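Local atomic coordinates of inactive glucansucrase (Lactobacillus reuteri, PDB entry 5JBD), a protein that belongs to glycoside hydrolase family 70, whose members carry a TIM-barrel domain, and is named an inactive glucansucrase. Residues Y260-Y265 / Y713-T718. Sequence-based numbering, arbitrary orientation.
Sequences YFLLNY and YNLGTT
Leu715 points its CD2 methyl at the face of the Tyr265 ring, a CH-pi contact in which the methyl lies 3.7 Å from the ring centroid, 27° off the normal and displaced toward CE1. The tyrosine reaches out to meet it because its CG stands anti to the backbone N (chi1 179°). Beyond the ring, one water joins the same two residues: it lies 2.6 Å from Tyr265 OH and accepts from Leu715 N at 2.9 Å, so the water bridges the phenol and the loop amide, giving Leu715 N-H its acceptor. The same leucine methyl also meets Leu262 CD2, at 4.1 Å. Helix 249-263, which carries Phe261 and Leu262, precedes strand 279-282 of the parallel barrel sheet, whereas 713-718 belongs to the long loop between strand 696-697 and helix 727-739; their packing thus joins parts of the TIM-barrel domain some 450 residues apart in sequence. Phe261 and Tyr713 form a T-shaped pair, the edge of Tyr713 directed at the face of Phe261, with centroids 4.9 Å apart and planes at 67°. Tyr713 CD2 sits over the centre of the phenylalanine ring, 3.5 Å from Phe261 CD2. Tyr713 OH is hydrogen-bonded to Glu254 OE2 and Asn257 ND2, which tie the far end of that ring to the same helix. Within the loop, Asn714 OD1 accepts from Gly716 N at 2.8 Å, an Asx turn that bends the backbone around Leu715.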
# COMPACT_ATOMS: atom_id res chain seq x y z
N TYR A 260 -17.96 9.24 2.59
CA TYR A 260 -18.85 10.04 3.43
C TYR A 260 -18.58 9.76 4.92
O TYR A 260 -18.55 10.69 5.74
CB TYR A 260 -20.33 9.78 3.07
CG TYR A 260 -21.29 10.56 3.93
CD1 TYR A 260 -21.55 11.91 3.68
CD2 TYR A 260 -21.91 9.97 5.03
CE1 TYR A 260 -22.41 12.64 4.50
CE2 TYR A 260 -22.77 10.68 5.85
CZ TYR A 260 -23.02 12.01 5.58
OH TYR A 260 -23.88 12.69 6.41
N PHE A 261 -18.36 8.50 5.26
CA PHE A 261 -18.04 8.08 6.64
C PHE A 261 -16.76 8.74 7.15
O PHE A 261 -16.74 9.36 8.22
CB PHE A 261 -17.90 6.55 6.68
CG PHE A 261 -17.46 5.99 8.00
CD1 PHE A 261 -18.36 5.82 9.05
CD2 PHE A 261 -16.15 5.55 8.18
CE1 PHE A 261 -17.95 5.27 10.26
CE2 PHE A 261 -15.74 4.98 9.38
CZ PHE A 261 -16.64 4.85 10.43
N LEU A 262 -15.70 8.64 6.36
CA LEU A 262 -14.41 9.21 6.75
C LEU A 262 -14.45 10.74 6.85
O LEU A 262 -13.86 11.31 7.77
CB LEU A 262 -13.31 8.74 5.80
CG LEU A 262 -13.01 7.24 5.86
CD1 LEU A 262 -12.15 6.85 4.69
CD2 LEU A 262 -12.37 6.82 7.18
N LEU A 263 -15.21 11.38 5.97
CA LEU A 263 -15.35 12.84 5.97
C LEU A 263 -16.22 13.37 7.12
O LEU A 263 -16.26 14.58 7.34
CB LEU A 263 -15.92 13.35 4.63
CG LEU A 263 -15.03 13.20 3.38
CD1 LEU A 263 -15.87 13.34 2.10
CD2 LEU A 263 -13.88 14.21 3.35
N ASN A 264 -16.90 12.46 7.84
CA ASN A 264 -17.70 12.79 9.01
C ASN A 264 -17.43 11.84 10.20
O ASN A 264 -18.30 11.65 11.05
CB ASN A 264 -19.18 12.73 8.61
CG ASN A 264 -19.55 13.81 7.63
OD1 ASN A 264 -19.75 14.96 8.01
ND2 ASN A 264 -19.61 13.47 6.36
N TYR A 265 -16.21 11.28 10.26
CA TYR A 265 -15.88 10.17 11.18
C TYR A 265 -16.32 10.37 12.64
O TYR A 265 -17.10 9.56 13.18
CB TYR A 265 -14.38 9.83 11.11
CG TYR A 265 -13.98 8.72 12.05
CD1 TYR A 265 -14.36 7.41 11.80
CD2 TYR A 265 -13.26 8.99 13.21
CE1 TYR A 265 -14.03 6.38 12.67
CE2 TYR A 265 -12.89 7.96 14.08
CZ TYR A 265 -13.28 6.66 13.79
OH TYR A 265 -12.98 5.64 14.65
N TYR A 713 -14.10 0.01 8.28
CA TYR A 713 -14.81 0.95 9.15
C TYR A 713 -14.37 0.94 10.60
O TYR A 713 -14.65 1.91 11.30
CB TYR A 713 -16.32 0.69 9.06
CG TYR A 713 -16.89 1.04 7.71
CD1 TYR A 713 -16.92 0.10 6.67
CD2 TYR A 713 -17.37 2.31 7.45
CE1 TYR A 713 -17.43 0.43 5.43
CE2 TYR A 713 -17.89 2.64 6.20
CZ TYR A 713 -17.92 1.70 5.19
OH TYR A 713 -18.43 2.06 3.97
N ASN A 714 -13.72 -0.12 11.07
CA ASN A 714 -13.24 -0.18 12.44
C ASN A 714 -11.84 0.42 12.44
O ASN A 714 -10.89 -0.23 12.00
CB ASN A 714 -13.23 -1.64 12.95
CG ASN A 714 -12.84 -1.77 14.42
OD1 ASN A 714 -12.14 -0.93 14.98
ND2 ASN A 714 -13.32 -2.83 15.05
N LEU A 715 -11.70 1.64 12.97
CA LEU A 715 -10.39 2.29 13.09
C LEU A 715 -9.73 2.12 14.47
O LEU A 715 -8.91 2.93 14.90
CB LEU A 715 -10.45 3.78 12.69
CG LEU A 715 -10.66 4.21 11.21
CD1 LEU A 715 -11.42 3.18 10.42
CD2 LEU A 715 -11.23 5.61 10.95
N GLY A 716 -10.08 1.02 15.16
CA GLY A 716 -9.50 0.66 16.43
C GLY A 716 -10.40 1.02 17.61
O GLY A 716 -11.17 1.99 17.54
N THR A 717 -10.27 0.25 18.67
CA THR A 717 -10.97 0.50 19.93
C THR A 717 -9.96 0.61 21.06
O THR A 717 -8.79 0.33 20.88
CB THR A 717 -11.94 -0.63 20.26
OG1 THR A 717 -11.20 -1.86 20.34
CG2 THR A 717 -13.00 -0.75 19.17
N THR A 718 -10.44 1.03 22.23
CA THR A 718 -9.58 1.12 23.41
C THR A 718 -8.93 -0.23 23.74
O THR A 718 -7.73 -0.29 24.01
CB THR A 718 -10.39 1.66 24.61
OG1 THR A 718 -10.96 2.93 24.26
CG2 THR A 718 -9.51 1.81 25.86
O HOH W 1 -13.76 3.19 14.33